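Local structure of YghZ aldo-keto reductase (Escherichia coli, 3N6Q) at residues Gln12-Tyr17 against Leu25-Leu30; Ser195-Asn200 against Ala221-Ala226; Leu199-Asp204 against Gln327-Ile332; Ala285-Leu290 against Val312-Asn317. The protein probably catalyses the NADPH-dependent reduction of aldehydes and ketones to alcohols, using the TIM barrel of the aldo-keto reductase family. All blocks are in the same frame, centred on the assembly; numbering follows the deposited sequence.

Interaction 1: residues Gln12-Tyr17 against Leu25-Leu30; sequences QMQYRY and LPALSL
Three backbone hydrogen bonds join Gln14 and Arg16 to Leu25 and Ala27. Arg16 and Leu25 form an antiparallel hydrogen-bonded pair, with Arg16 N to Leu25 O and Leu25 N to Arg16 O both 2.8 Å. Further along, Ala27 N donates to Gln14 O. Between these bonds, Tyr15 faces Pro26 as a non-hydrogen-bonded pair, and the CA-H of Tyr15 points at Leu25 O, 3.2 Å from CA. Strand 15-17 thus folds back as a beta hairpin on strand 24-31, which also pairs in parallel with strands 59-61 and 297-300 in the barrel sheet; this is consistent with the N-terminal hairpin that covers the barrel's N-terminal end in aldo-keto reductases.

The apolar contacts gather round the proline. Tyr15 CE1 lies 3.9 Å from Pro26 CB, and Met13 CG stands 3.6 Å above one face of the tyrosine ring, offset toward its rim, while Met13 SD reaches on to Leu28 CD1. The tyrosine hydroxyl bonds to Gly56 O, and Pro106 of a second subunit packs on Tyr15.

The polar side chains meet near Ala27 CB. Gln14, its CG anti to the backbone N (chi1 -179°) and its chain extended, presents OE1 to Arg16 NE at 2.8 Å and to Arg16 NH2 at 2.9 Å, a side-on grip lying in the guanidinium plane. An alanine at Gln14 removes the acceptor shared by NE and NH2, and NE would probably be left without a mate while the outer nitrogens keep their carbonyls, those of Leu290, Asp292 and Val295.

Interaction 2: residues Ser195-Asn200 against Ala221-Ala226; sequences SYNLLN and AFTPLA
The Phe222 ring receives Ser195 at its edge: OG lies near the ring plane, 3.5 Å from CD2, while the ring of Trp33 meets Phe222 with planes about 50° apart. The Tyr196 ring has Asn200 O at its edge, in plane, and Ala221 CB obliquely beside it; its hydroxyl points to the carboxylate of Asp204. The third flat group, the Asn197 amide, is held through both ends. Its CG takes the crowded position between the backbone N and the carbonyl carbon (chi1 52°), and ND2 donates to Thr223 O over 2.9 Å, nearly along the C=O axis, with Ala226 CB 3.7 Å from ND2. Turned back on its own segment, OD1 accepts from Leu199 N on a lone pair, forming an Asx turn within the type I turn from Asn197 to Asn200.

Two carbonyls each serve two donors. Phe222 O takes Tyr196 N at 3.2 Å and the Thr223 hydroxyl, OG1, at 2.7 Å, the latter from above the carbonyl plane. Thr223 O receives Ala226 N, closing a second type I turn, as well as Asn197 ND2. A water accepts from Leu198 N and donates to Pro224 O, crossing from one turn to the other. Tyr196 O, buried and lacking a hydrogen-bond partner, has the CA-H of Pro224 directed at it, 3.5 Å from CA.

Both segments follow neighbouring parallel strands, 191-193 and 218-221, and so form part of the loops at the C-terminal end of the TIM barrel, the end where aldo-keto reductases bind their nicotinamide cofactor.

Interaction 3: residues Leu199-Asp204 against Gln327-Ile332; sequences LNRWVD and QIDQHI
Leu199 and Ile332 bring the two backbones nearest, CA to CA 7.3 Å, where the chain before helix 202-205 passes helix 322-334. Arg201, at the N-cap position of the short helix, spans the wider gap with a chain extended from CG to NE. Its NH2 lies 2.7 Å from Asp329 OD1 in a salt bridge, and NH1 adds a weak bond at 3.0 Å to that same oxygen, which sits at the edge of the guanidinium. Both nitrogens fork onto OD1; NH2 comes from its syn side but 31° out of the carboxylate plane, the two planes being 49° apart. The partner helix, the last of the chain, comes after helix 305-312 and packs against helices 261-276 and 281-289, consistent with the auxiliary C-terminal helix of aldo-keto reductases.

A leucine at Arg201 has no guanidinium to offer, so the Asp329 carboxylate would probably be left without this compensating charge and Leu198 O without the NE donor. Apolar groups complete the contact: Ile332 CD1 meets Arg201 NH2 tip to tip at 3.5 Å, and its CG1 lies 3.9 Å from Leu199 CD2. Trp288 of helix 281-289 packs against Arg201.

Interaction 4: residues Ala285-Leu290 against Val312-Asn317; sequences ALSWLL and VQALNN
Helix 281-289, one of the helices packed around the barrel strands, meets here a turn of 3-10 helix that follows helix 305-312, with Ser287 and Ala314 at the closest approach of the backbones, 5.3 Å between their CA atoms. The small side chains permit this. Ala314 CB sits 3.9 Å from Leu286 CB and 3.5 Å from Ser287 OG, so the methyl group fits between neighbouring residues of one helical turn.

The polar centre is the serine hydroxyl. With chi1 at -69°, OG stands anti to the carbonyl carbon and beside the backbone N, and in that position it faces two carbonyls of the opposite segment: Ala314 O at 2.9 Å and Asn317 O at 3.0 Å. Gln283 O, one turn back along its own helix, is a further possible acceptor, and Gln279 NE2 is another hydrogen-bond partner of OG. Ala314 O also receives Asn317 N, one of the i to i+3 bonds of this turn.

At the barrel side the contact is apolar. Leu290, the first residue to leave the helix, brings CD1 to within 4.0 Å of Leu315 CD2. The CB of Leu315 points away from helix 281-289, yet the end of its side chain swings back to make this meeting. Both leucines also touch Ala27 of strand 24-31, so the pair packs on the barrel wall.

With one proton the Ser287 hydroxyl cannot donate fully to all three carbonyls, and the geometry leaves its acceptor open, while Gln279 NE2 can donate to OG.

From the N terminus, interaction 1 closes first, a short hairpin loop completed before any other contact opens. Interactions 2 and 3 then start from the same part of the chain, sharing Leu199 and Asn200: the former closes a short loop at 221-226, the latter a long one reaching helix 322-334. Interaction 4 opens and closes within that long loop, after interaction 2 is complete. Segment 285-290 touches all three others: it bonds to the hairpin of interaction 1, packs through Leu286 and Leu289 on Pro224 of interaction 2, and meets Ile328 of interaction 3 through Trp288. Hairpin, post-strand loops and surrounding helices are thereby connected through segment 285-290.

Interaction 1: residues Gln12-Tyr17 against Leu25-Leu30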
# COMPACT_ATOMS: atom_id res chain seq x y z
N GLN B 12 31.70 -16.94 17.55
CA GLN B 12 32.91 -16.12 17.59
C GLN B 12 32.87 -14.80 16.80
O GLN B 12 33.62 -13.86 17.11
CB GLN B 12 34.11 -16.93 17.09
CG GLN B 12 34.48 -18.03 18.09
CD GLN B 12 35.60 -18.89 17.62
OE1 GLN B 12 35.55 -19.47 16.52
NE2 GLN B 12 36.63 -19.01 18.46
N MET B 13 31.99 -14.72 15.80
CA MET B 13 31.86 -13.47 15.03
C MET B 13 31.38 -12.34 15.93
O MET B 13 30.52 -12.53 16.85
CB MET B 13 30.92 -13.65 13.78
CG MET B 13 30.72 -12.35 12.98
SD MET B 13 32.10 -11.53 12.21
CE MET B 13 32.92 -12.83 11.33
N GLN B 14 31.93 -11.16 15.69
CA GLN B 14 31.46 -9.95 16.33
C GLN B 14 30.38 -9.30 15.44
O GLN B 14 30.58 -9.15 14.24
CB GLN B 14 32.63 -8.97 16.44
CG GLN B 14 32.24 -7.64 17.15
CD GLN B 14 33.40 -6.66 17.28
OE1 GLN B 14 33.56 -5.76 16.46
NE2 GLN B 14 34.27 -6.87 18.29
N TYR B 15 29.27 -8.91 16.06
CA TYR B 15 28.19 -8.19 15.39
C TYR B 15 28.12 -6.78 15.94
O TYR B 15 28.30 -6.56 17.15
CB TYR B 15 26.89 -8.92 15.68
CG TYR B 15 26.96 -10.32 15.06
CD1 TYR B 15 26.66 -10.51 13.68
CD2 TYR B 15 27.36 -11.43 15.83
CE1 TYR B 15 26.86 -11.77 13.06
CE2 TYR B 15 27.50 -12.72 15.23
CZ TYR B 15 27.23 -12.87 13.86
OH TYR B 15 27.39 -14.11 13.26
N ARG B 16 27.83 -5.83 15.05
CA ARG B 16 27.71 -4.41 15.42
C ARG B 16 26.37 -3.89 14.99
O ARG B 16 25.98 -4.09 13.80
CB ARG B 16 28.80 -3.61 14.71
CG ARG B 16 30.22 -4.07 15.14
CD ARG B 16 31.29 -3.14 14.52
NE ARG B 16 32.58 -3.50 15.12
CZ ARG B 16 33.62 -2.68 15.25
NH1 ARG B 16 33.58 -1.44 14.74
NH2 ARG B 16 34.71 -3.14 15.89
N TYR B 17 25.68 -3.19 15.91
CA TYR B 17 24.45 -2.48 15.53
C TYR B 17 24.76 -1.48 14.47
O TYR B 17 25.74 -0.74 14.56
CB TYR B 17 23.77 -1.79 16.74
CG TYR B 17 23.11 -2.79 17.63
CD1 TYR B 17 21.81 -3.16 17.42
CD2 TYR B 17 23.83 -3.44 18.65
CE1 TYR B 17 21.20 -4.19 18.19
CE2 TYR B 17 23.22 -4.41 19.47
CZ TYR B 17 21.92 -4.78 19.23
OH TYR B 17 21.32 -5.72 20.01
N LEU B 25 25.02 -6.06 12.00
CA LEU B 25 25.76 -6.63 10.88
C LEU B 25 26.98 -7.36 11.49
O LEU B 25 27.49 -6.92 12.54
CB LEU B 25 26.20 -5.54 9.91
CG LEU B 25 24.97 -4.84 9.24
CD1 LEU B 25 25.45 -3.69 8.36
CD2 LEU B 25 24.16 -5.88 8.41
N PRO B 26 27.42 -8.45 10.85
CA PRO B 26 28.75 -8.99 11.18
C PRO B 26 29.80 -7.93 10.92
O PRO B 26 29.66 -7.15 9.95
CB PRO B 26 28.89 -10.15 10.19
CG PRO B 26 28.12 -9.60 8.94
CD PRO B 26 26.90 -8.99 9.57
N ALA B 27 30.86 -7.88 11.77
CA ALA B 27 31.91 -6.90 11.57
C ALA B 27 32.65 -7.12 10.28
O ALA B 27 33.26 -6.18 9.74
CB ALA B 27 32.97 -6.92 12.80
N LEU B 28 32.62 -8.35 9.73
CA LEU B 28 33.10 -8.55 8.37
C LEU B 28 31.90 -9.08 7.54
O LEU B 28 31.21 -10.00 7.99
CB LEU B 28 34.25 -9.59 8.30
CG LEU B 28 35.54 -9.07 9.01
CD1 LEU B 28 35.45 -9.41 10.55
CD2 LEU B 28 36.69 -9.76 8.40
N SER B 29 31.63 -8.42 6.42
CA SER B 29 30.56 -8.87 5.47
C SER B 29 31.19 -9.38 4.22
O SER B 29 32.32 -9.00 3.87
CB SER B 29 29.67 -7.68 5.13
OG SER B 29 29.05 -7.27 6.33
N LEU B 30 30.43 -10.19 3.45
CA LEU B 30 30.97 -10.68 2.19
C LEU B 30 30.40 -9.86 1.00
O LEU B 30 29.19 -9.72 0.87
CB LEU B 30 30.60 -12.16 2.01
CG LEU B 30 31.18 -12.72 0.68
CD1 LEU B 30 32.73 -12.93 0.67
CD2 LEU B 30 30.48 -14.06 0.31

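Interaction 2: residues Ser195-Asn200 against Ala221-Ala226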
# COMPACT_ATOMS: atom_id res chain seq x y z
N SER B 195 33.85 4.04 -0.00
CA SER B 195 35.14 3.39 -0.09
C SER B 195 35.92 3.99 1.07
O SER B 195 36.00 5.22 1.16
CB SER B 195 35.87 3.81 -1.39
OG SER B 195 35.23 3.20 -2.51
N TYR B 196 36.62 3.14 1.82
CA TYR B 196 37.27 3.60 3.08
C TYR B 196 38.31 2.56 3.48
O TYR B 196 38.01 1.38 3.56
CB TYR B 196 36.20 3.70 4.17
CG TYR B 196 36.71 4.33 5.46
CD1 TYR B 196 37.87 5.10 5.46
CD2 TYR B 196 36.08 4.05 6.66
CE1 TYR B 196 38.31 5.74 6.66
CE2 TYR B 196 36.55 4.61 7.86
CZ TYR B 196 37.63 5.47 7.84
OH TYR B 196 38.07 6.05 9.04
N ASN B 197 39.57 2.98 3.61
CA ASN B 197 40.61 2.07 4.04
C ASN B 197 41.79 2.91 4.54
O ASN B 197 41.75 4.15 4.56
CB ASN B 197 41.06 1.14 2.88
CG ASN B 197 41.44 1.91 1.59
OD1 ASN B 197 42.42 2.65 1.56
ND2 ASN B 197 40.69 1.67 0.50
N LEU B 198 42.89 2.23 4.82
CA LEU B 198 44.02 2.93 5.42
C LEU B 198 44.56 4.02 4.50
O LEU B 198 45.04 5.04 4.98
CB LEU B 198 45.13 1.94 5.75
CG LEU B 198 45.25 1.45 7.18
CD1 LEU B 198 46.45 0.50 7.18
CD2 LEU B 198 45.55 2.60 8.12
N LEU B 199 44.45 3.81 3.19
CA LEU B 199 45.05 4.69 2.20
C LEU B 199 44.05 5.69 1.67
O LEU B 199 44.40 6.54 0.87
CB LEU B 199 45.59 3.88 1.00
CG LEU B 199 46.50 2.74 1.48
CD1 LEU B 199 47.12 2.13 0.26
CD2 LEU B 199 47.58 3.32 2.41
N ASN B 200 42.78 5.56 2.06
CA ASN B 200 41.74 6.42 1.49
C ASN B 200 40.81 6.93 2.56
O ASN B 200 39.87 6.22 2.99
CB ASN B 200 40.97 5.71 0.35
CG ASN B 200 39.92 6.63 -0.26
OD1 ASN B 200 39.76 7.77 0.18
ND2 ASN B 200 39.18 6.12 -1.20
N ALA B 221 32.40 -0.28 5.11
CA ALA B 221 33.54 0.08 4.28
C ALA B 221 33.73 -0.80 3.03
O ALA B 221 34.04 -2.00 3.11
CB ALA B 221 34.88 0.08 5.15
N PHE B 222 33.68 -0.16 1.85
CA PHE B 222 33.92 -0.86 0.58
C PHE B 222 35.41 -0.75 0.25
O PHE B 222 36.07 0.26 0.57
CB PHE B 222 33.08 -0.15 -0.51
CG PHE B 222 33.27 -0.70 -1.89
CD1 PHE B 222 32.72 -1.94 -2.24
CD2 PHE B 222 33.99 -0.01 -2.85
CE1 PHE B 222 32.89 -2.48 -3.51
CE2 PHE B 222 34.17 -0.54 -4.13
CZ PHE B 222 33.60 -1.79 -4.46
N THR B 223 35.98 -1.81 -0.34
CA THR B 223 37.44 -1.92 -0.65
C THR B 223 38.34 -1.61 0.59
O THR B 223 39.26 -0.81 0.49
CB THR B 223 37.98 -1.07 -1.81
OG1 THR B 223 37.64 0.32 -1.66
CG2 THR B 223 37.44 -1.62 -3.17
N PRO B 224 38.03 -2.24 1.70
CA PRO B 224 38.86 -2.01 2.94
C PRO B 224 40.30 -2.49 2.78
O PRO B 224 41.17 -2.07 3.57
CB PRO B 224 38.12 -2.84 4.01
CG PRO B 224 37.52 -4.08 3.18
CD PRO B 224 37.07 -3.37 1.85
N LEU B 225 40.56 -3.35 1.78
CA LEU B 225 41.94 -3.76 1.44
C LEU B 225 42.55 -3.05 0.25
O LEU B 225 43.67 -3.41 -0.17
CB LEU B 225 42.04 -5.29 1.29
CG LEU B 225 41.62 -6.12 2.51
CD1 LEU B 225 41.82 -7.58 2.18
CD2 LEU B 225 42.48 -5.74 3.76
N ALA B 226 41.92 -1.93 -0.16
CA ALA B 226 42.48 -1.05 -1.24
C ALA B 226 42.86 -1.86 -2.47
O ALA B 226 43.92 -1.67 -3.05
CB ALA B 226 43.65 -0.18 -0.73
O HOH W 1 42.10 -0.45 5.69

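Interaction 3: residues Leu199-Asp204 against Gln327-Ile332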
# COMPACT_ATOMS: atom_id res chain seq x y z
N LEU B 199 44.45 3.81 3.19
CA LEU B 199 45.05 4.69 2.20
C LEU B 199 44.05 5.69 1.67
O LEU B 199 44.40 6.54 0.87
CB LEU B 199 45.59 3.88 1.00
CG LEU B 199 46.50 2.74 1.48
CD1 LEU B 199 47.12 2.13 0.26
CD2 LEU B 199 47.58 3.32 2.41
N ASN B 200 42.78 5.56 2.06
CA ASN B 200 41.74 6.42 1.49
C ASN B 200 40.81 6.93 2.56
O ASN B 200 39.87 6.22 2.99
CB ASN B 200 40.97 5.71 0.35
CG ASN B 200 39.92 6.63 -0.26
OD1 ASN B 200 39.76 7.77 0.18
ND2 ASN B 200 39.18 6.12 -1.20
N ARG B 201 41.12 8.11 3.08
CA ARG B 201 40.39 8.62 4.23
C ARG B 201 39.51 9.80 3.94
O ARG B 201 39.18 10.55 4.83
CB ARG B 201 41.32 8.94 5.42
CG ARG B 201 42.21 7.73 5.67
CD ARG B 201 42.69 7.71 7.03
NE ARG B 201 43.88 6.92 7.05
CZ ARG B 201 44.78 7.03 8.00
NH1 ARG B 201 44.54 7.90 8.99
NH2 ARG B 201 45.86 6.25 7.96
N TRP B 202 38.93 9.82 2.74
CA TRP B 202 37.97 10.84 2.38
C TRP B 202 36.83 10.91 3.39
O TRP B 202 36.37 12.00 3.74
CB TRP B 202 37.46 10.68 0.91
CG TRP B 202 36.27 9.75 0.68
CD1 TRP B 202 36.32 8.48 0.14
CD2 TRP B 202 34.86 10.05 0.86
NE1 TRP B 202 35.05 7.97 0.02
CE2 TRP B 202 34.14 8.90 0.45
CE3 TRP B 202 34.15 11.17 1.32
CZ2 TRP B 202 32.73 8.83 0.52
CZ3 TRP B 202 32.74 11.10 1.37
CH2 TRP B 202 32.05 9.93 0.95
N VAL B 203 36.38 9.76 3.90
CA VAL B 203 35.24 9.80 4.79
C VAL B 203 35.57 10.58 6.09
O VAL B 203 34.72 11.23 6.68
CB VAL B 203 34.67 8.40 5.18
CG1 VAL B 203 34.39 7.52 3.96
CG2 VAL B 203 35.52 7.74 6.11
N ASP B 204 36.80 10.46 6.52
CA ASP B 204 37.30 11.14 7.73
C ASP B 204 37.41 12.65 7.44
O ASP B 204 36.72 13.51 8.04
CB ASP B 204 38.71 10.56 8.09
CG ASP B 204 38.67 9.09 8.61
OD1 ASP B 204 37.56 8.54 8.73
OD2 ASP B 204 39.75 8.47 8.92
N GLN B 327 52.38 6.38 13.79
CA GLN B 327 53.43 5.74 12.99
C GLN B 327 52.86 5.25 11.63
O GLN B 327 53.48 5.37 10.56
CB GLN B 327 54.03 4.57 13.78
CG GLN B 327 55.08 4.94 14.87
CD GLN B 327 55.57 3.76 15.74
OE1 GLN B 327 54.82 2.81 16.03
NE2 GLN B 327 56.81 3.87 16.21
N ILE B 328 51.69 4.65 11.70
CA ILE B 328 50.97 4.22 10.48
C ILE B 328 50.77 5.44 9.56
O ILE B 328 51.17 5.42 8.39
CB ILE B 328 49.61 3.58 10.85
CG1 ILE B 328 49.88 2.18 11.42
CG2 ILE B 328 48.61 3.57 9.55
CD1 ILE B 328 48.66 1.51 12.12
N ASP B 329 50.23 6.53 10.09
CA ASP B 329 50.03 7.73 9.26
C ASP B 329 51.32 8.29 8.70
O ASP B 329 51.39 8.76 7.56
CB ASP B 329 49.30 8.83 10.02
CG ASP B 329 47.84 8.49 10.27
OD1 ASP B 329 47.37 7.42 9.80
OD2 ASP B 329 47.18 9.28 10.98
N GLN B 330 52.35 8.33 9.53
CA GLN B 330 53.62 8.78 9.02
C GLN B 330 54.17 7.96 7.83
O GLN B 330 54.72 8.55 6.88
CB GLN B 330 54.64 8.87 10.17
CG GLN B 330 55.99 9.51 9.75
CD GLN B 330 55.86 11.00 9.64
OE1 GLN B 330 55.42 11.67 10.58
NE2 GLN B 330 56.17 11.53 8.45
N HIS B 331 54.14 6.63 7.90
CA HIS B 331 54.60 5.79 6.78
C HIS B 331 53.76 6.12 5.55
O HIS B 331 54.29 6.17 4.42
CB HIS B 331 54.45 4.29 7.07
CG HIS B 331 55.44 3.77 8.06
ND1 HIS B 331 56.79 4.06 7.99
CD2 HIS B 331 55.28 2.96 9.14
CE1 HIS B 331 57.42 3.44 8.98
NE2 HIS B 331 56.53 2.74 9.67
N ILE B 332 52.48 6.39 5.76
CA ILE B 332 51.60 6.72 4.60
C ILE B 332 51.98 8.03 3.92
O ILE B 332 52.23 8.07 2.71
CB ILE B 332 50.09 6.60 4.93
CG1 ILE B 332 49.74 5.13 5.17
CG2 ILE B 332 49.21 7.14 3.76
CD1 ILE B 332 48.43 4.94 6.00

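Interaction 4: residues Ala285-Leu290 against Val312-Asn317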
# COMPACT_ATOMS: atom_id res chain seq x y z
N ALA B 285 45.07 -4.01 8.30
CA ALA B 285 44.21 -3.07 7.54
C ALA B 285 42.71 -3.14 7.96
O ALA B 285 42.05 -2.10 8.15
CB ALA B 285 44.39 -3.35 5.97
N LEU B 286 42.18 -4.37 8.15
CA LEU B 286 40.85 -4.57 8.63
C LEU B 286 40.67 -4.18 10.11
O LEU B 286 39.68 -3.56 10.48
CB LEU B 286 40.41 -6.02 8.43
CG LEU B 286 40.44 -6.47 6.97
CD1 LEU B 286 40.07 -8.01 6.91
CD2 LEU B 286 39.51 -5.57 6.11
N SER B 287 41.65 -4.52 10.94
CA SER B 287 41.55 -4.17 12.37
C SER B 287 41.52 -2.65 12.51
O SER B 287 40.80 -2.11 13.33
CB SER B 287 42.79 -4.73 13.11
OG SER B 287 42.71 -6.16 13.16
N TRP B 288 42.31 -1.98 11.70
CA TRP B 288 42.36 -0.52 11.73
C TRP B 288 41.03 0.14 11.47
O TRP B 288 40.63 1.06 12.14
CB TRP B 288 43.44 -0.01 10.79
CG TRP B 288 43.64 1.48 10.88
CD1 TRP B 288 44.62 2.15 11.62
CD2 TRP B 288 42.92 2.48 10.15
NE1 TRP B 288 44.49 3.54 11.40
CE2 TRP B 288 43.44 3.76 10.53
CE3 TRP B 288 41.85 2.43 9.23
CZ2 TRP B 288 42.97 4.95 9.97
CZ3 TRP B 288 41.36 3.62 8.71
CH2 TRP B 288 41.91 4.87 9.09
N LEU B 289 40.30 -0.36 10.47
CA LEU B 289 38.94 0.15 10.25
C LEU B 289 38.04 -0.13 11.42
O LEU B 289 37.20 0.71 11.77
CB LEU B 289 38.37 -0.49 8.94
CG LEU B 289 39.03 0.08 7.67
CD1 LEU B 289 38.75 -0.85 6.42
CD2 LEU B 289 38.41 1.50 7.38
N LEU B 290 38.16 -1.31 12.01
CA LEU B 290 37.25 -1.80 13.05
C LEU B 290 37.73 -1.41 14.50
O LEU B 290 37.20 -1.94 15.50
CB LEU B 290 37.21 -3.31 13.01
CG LEU B 290 36.42 -3.85 11.78
CD1 LEU B 290 36.52 -5.35 11.70
CD2 LEU B 290 34.93 -3.36 11.81
N VAL B 312 38.91 -12.93 9.11
CA VAL B 312 38.05 -12.79 10.28
C VAL B 312 38.90 -12.77 11.55
O VAL B 312 38.44 -12.31 12.59
CB VAL B 312 36.99 -13.89 10.45
CG1 VAL B 312 35.87 -13.79 9.33
CG2 VAL B 312 37.63 -15.29 10.52
N GLN B 313 40.12 -13.29 11.45
CA GLN B 313 41.07 -13.25 12.59
C GLN B 313 41.58 -11.86 12.90
O GLN B 313 42.18 -11.63 13.98
CB GLN B 313 42.25 -14.20 12.36
CG GLN B 313 41.80 -15.67 12.42
CD GLN B 313 42.99 -16.58 12.28
OE1 GLN B 313 43.92 -16.52 13.10
NE2 GLN B 313 43.06 -17.32 11.17
N ALA B 314 41.27 -10.91 12.03
CA ALA B 314 41.51 -9.48 12.40
C ALA B 314 40.80 -9.14 13.72
O ALA B 314 41.27 -8.27 14.51
CB ALA B 314 41.05 -8.54 11.27
N LEU B 315 39.67 -9.80 13.99
CA LEU B 315 38.95 -9.52 15.21
C LEU B 315 39.75 -9.84 16.50
O LEU B 315 39.34 -9.44 17.58
CB LEU B 315 37.57 -10.22 15.25
CG LEU B 315 36.64 -9.82 14.07
CD1 LEU B 315 35.41 -10.77 14.07
CD2 LEU B 315 36.23 -8.32 14.30
N ASN B 316 40.83 -10.60 16.37
CA ASN B 316 41.65 -10.98 17.56
C ASN B 316 42.52 -9.85 18.07
O ASN B 316 43.14 -9.96 19.14
CB ASN B 316 42.50 -12.19 17.22
CG ASN B 316 41.64 -13.41 17.04
OD1 ASN B 316 40.59 -13.47 17.65
ND2 ASN B 316 42.04 -14.34 16.20
N ASN B 317 42.65 -8.78 17.26
CA ASN B 317 43.47 -7.67 17.68
C ASN B 317 42.91 -6.37 17.12
O ASN B 317 43.41 -5.89 16.09
CB ASN B 317 44.94 -7.85 17.20
CG ASN B 317 45.90 -6.88 17.89
OD1 ASN B 317 45.46 -5.92 18.53
ND2 ASN B 317 47.22 -7.08 17.69